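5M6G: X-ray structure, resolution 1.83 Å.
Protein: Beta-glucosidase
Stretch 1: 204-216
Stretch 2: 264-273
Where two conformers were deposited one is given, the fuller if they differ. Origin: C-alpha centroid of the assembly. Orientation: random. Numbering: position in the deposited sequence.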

# COMPACT_ATOMS: atom_id res chain seq x y z
N ALA A 204 -10.27 5.78 6.63
CA ALA A 204 -8.82 5.94 6.56
C ALA A 204 -8.25 6.48 7.86
O ALA A 204 -7.21 6.02 8.32
CB ALA A 204 -8.46 6.85 5.38
N SER A 205 -8.92 7.48 8.46
CA SER A 205 -8.38 8.07 9.69
C SER A 205 -8.22 7.02 10.78
O SER A 205 -7.19 6.97 11.46
CB SER A 205 -9.28 9.21 10.16
OG SER A 205 -9.26 10.28 9.24
N ALA A 206 -9.24 6.18 10.97
CA ALA A 206 -9.13 5.14 11.99
C ALA A 206 -8.00 4.18 11.68
O ALA A 206 -7.32 3.70 12.60
CB ALA A 206 -10.46 4.39 12.11
N MET A 207 -7.76 3.89 10.41
CA MET A 207 -6.76 2.90 10.06
C MET A 207 -5.35 3.48 9.96
O MET A 207 -4.42 2.75 9.60
CB MET A 207 -7.15 2.19 8.77
CG MET A 207 -8.50 1.48 8.85
SD MET A 207 -8.58 0.33 10.24
CE MET A 207 -10.02 -0.64 9.74
N THR A 208 -5.16 4.76 10.29
CA THR A 208 -3.80 5.25 10.43
C THR A 208 -3.11 4.62 11.64
O THR A 208 -1.92 4.86 11.85
CB THR A 208 -3.77 6.78 10.55
OG1 THR A 208 -4.45 7.19 11.75
CG2 THR A 208 -4.44 7.43 9.35
N SER A 209 -3.84 3.81 12.42
CA SER A 209 -3.19 2.93 13.38
C SER A 209 -2.10 2.08 12.74
O SER A 209 -1.20 1.60 13.44
CB SER A 209 -4.25 2.03 14.04
OG SER A 209 -4.75 1.09 13.11
N ALA A 210 -2.14 1.89 11.41
CA ALA A 210 -1.02 1.25 10.72
C ALA A 210 0.29 1.98 10.99
O ALA A 210 1.36 1.35 11.08
CB ALA A 210 -1.28 1.21 9.21
N VAL A 211 0.24 3.31 11.12
CA VAL A 211 1.44 4.10 11.40
C VAL A 211 2.02 3.70 12.75
O VAL A 211 3.24 3.52 12.90
CB VAL A 211 1.11 5.60 11.37
CG1 VAL A 211 2.33 6.43 11.83
CG2 VAL A 211 0.67 6.03 9.98
N THR A 212 1.16 3.59 13.76
CA THR A 212 1.61 3.25 15.10
C THR A 212 2.21 1.86 15.13
O THR A 212 3.19 1.61 15.84
CB THR A 212 0.45 3.37 16.08
OG1 THR A 212 -0.12 4.69 15.97
CG2 THR A 212 0.90 3.11 17.50
N GLY A 213 1.65 0.93 14.36
CA GLY A 213 2.21 -0.41 14.31
C GLY A 213 3.58 -0.43 13.65
O GLY A 213 4.52 -1.03 14.17
N LEU A 214 3.70 0.24 12.50
CA LEU A 214 4.97 0.26 11.78
C LEU A 214 6.06 0.93 12.60
O LEU A 214 7.18 0.41 12.71
CB LEU A 214 4.78 1.00 10.44
CG LEU A 214 4.08 0.25 9.30
CD1 LEU A 214 3.58 1.24 8.25
CD2 LEU A 214 5.05 -0.74 8.67
N GLN A 215 5.75 2.09 13.19
CA GLN A 215 6.78 2.91 13.83
C GLN A 215 6.98 2.59 15.30
O GLN A 215 8.07 2.84 15.83
CB GLN A 215 6.42 4.40 13.70
CG GLN A 215 6.28 4.85 12.28
CD GLN A 215 6.31 6.36 12.12
OE1 GLN A 215 6.60 6.87 11.04
NE2 GLN A 215 5.99 7.09 13.20
N GLY A 216 5.97 2.05 15.96
CA GLY A 216 5.90 2.11 17.40
C GLY A 216 5.46 3.50 17.83
O GLY A 216 5.29 4.42 17.02
N ARG A 264 -4.10 14.41 9.01
CA ARG A 264 -4.05 14.99 10.35
C ARG A 264 -3.87 13.89 11.40
O ARG A 264 -3.04 14.02 12.31
CB ARG A 264 -5.32 15.79 10.62
CG ARG A 264 -5.19 16.90 11.64
CD ARG A 264 -6.54 17.58 11.91
NE ARG A 264 -7.06 18.32 10.76
CZ ARG A 264 -6.76 19.59 10.50
NH1 ARG A 264 -5.93 20.24 11.31
NH2 ARG A 264 -7.28 20.21 9.45
N GLU A 265 -4.65 12.81 11.29
CA GLU A 265 -4.54 11.70 12.24
C GLU A 265 -3.18 11.02 12.15
O GLU A 265 -2.61 10.62 13.17
CB GLU A 265 -5.64 10.67 11.99
CG GLU A 265 -6.89 10.90 12.82
CD GLU A 265 -6.63 10.74 14.30
OE1 GLU A 265 -6.41 9.58 14.73
OE2 GLU A 265 -6.63 11.76 15.02
N ALA A 266 -2.66 10.83 10.94
CA ALA A 266 -1.36 10.18 10.81
C ALA A 266 -0.28 11.04 11.45
O ALA A 266 0.61 10.52 12.14
CB ALA A 266 -1.03 9.91 9.34
N ILE A 267 -0.38 12.36 11.28
CA ILE A 267 0.58 13.27 11.91
C ILE A 267 0.47 13.21 13.43
O ILE A 267 1.48 13.18 14.14
CB ILE A 267 0.35 14.69 11.36
CG1 ILE A 267 0.76 14.75 9.89
CG2 ILE A 267 1.11 15.73 12.19
CD1 ILE A 267 0.27 16.00 9.16
N ALA A 268 -0.76 13.18 13.96
CA ALA A 268 -0.94 13.05 15.40
C ALA A 268 -0.30 11.78 15.94
O ALA A 268 0.20 11.77 17.07
CB ALA A 268 -2.43 13.07 15.75
N ARG A 269 -0.31 10.69 15.16
CA ARG A 269 0.35 9.46 15.57
C ARG A 269 1.86 9.50 15.38
O ARG A 269 2.54 8.54 15.76
CB ARG A 269 -0.22 8.27 14.79
CG ARG A 269 -1.62 7.90 15.22
CD ARG A 269 -2.16 6.78 14.35
NE ARG A 269 -3.53 6.43 14.72
CZ ARG A 269 -3.84 5.59 15.70
NH1 ARG A 269 -2.87 5.01 16.40
NH2 ARG A 269 -5.10 5.33 15.97
N GLY A 270 2.39 10.58 14.83
CA GLY A 270 3.83 10.72 14.69
C GLY A 270 4.41 10.21 13.39
O GLY A 270 5.60 9.90 13.36
N VAL A 271 3.61 10.12 12.33
CA VAL A 271 4.10 9.59 11.06
C VAL A 271 5.37 10.32 10.66
O VAL A 271 5.46 11.55 10.74
CB VAL A 271 3.00 9.68 9.98
CG1 VAL A 271 2.75 11.15 9.54
CG2 VAL A 271 3.35 8.80 8.79
N GLY A 272 6.40 9.55 10.27
CA GLY A 272 7.70 10.16 10.02
C GLY A 272 7.82 10.84 8.68
O GLY A 272 8.61 11.78 8.52
N SER A 273 7.03 10.39 7.70
CA SER A 273 7.14 10.85 6.33
C SER A 273 5.75 11.05 5.74
O SER A 273 4.80 10.39 6.14
CB SER A 273 7.92 9.85 5.47
OG SER A 273 8.13 10.36 4.17
O HOH W 1 -6.58 7.14 14.49
O HOH W 2 1.62 6.51 17.25
O HOH W 3 4.89 6.92 15.80

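The two stretches meet in a largely polar contact, in which Arg269 and Gln215 each reach across to hydrogen-bond the other segment, on either side of a small apolar patch centred on Val211; the contact buries 497 Å², both sides summed.

Arg269 contributes the largest share of this surface. Its side chain, extended at chi2 and chi3, lies along the 208-212 segment, with Arg269 CD 3.2 Å from Thr208 O. The long aliphatic portion brings the guanidinium within reach of two threonine hydroxyls near its plane: Arg269 NH1 donates to Thr212 OG1 at 2.8 Å, while Arg269 NE makes a weak hydrogen bond of 3.2 Å to Thr208 OG1. Thr208 OG1 accepts here while donating its proton to Ser205 O (2.8 Å). Ser209 N lies over one face of the guanidinium, 3.5 Å from Arg269 NE. Water 1 extends the network, accepting from Arg269 NH2 (2.8 Å) and donating to Glu265 OE1 (2.5 Å) and Ser205 O (3.1 Å), so the acid and the arginine are joined through solvent.

Val211, buried and directed toward the other stretch, packs its CG1 3.8 Å from Val271 CB and its CG2 4.3 Å from Ala266 CB. The methyl of Ala266 also lies beside Thr208, whose CG2 is 4.2 Å from Ala266 CB, so the threonine serves both the polar and the apolar parts.

At the end of the helix, the amide of Gln215 matches the backbone of the loop: NE2 donates to Gly270 O (2.8 Å) and OE1 accepts from Gly272 N (2.8 Å). Gly270 ends its helix in a Schellman motif, with a positive phi that suits glycine. At Gly272, an ideal CB would sit only 3.3 Å from Gln215 OE1, so the absence of a side chain leaves room for this close approach.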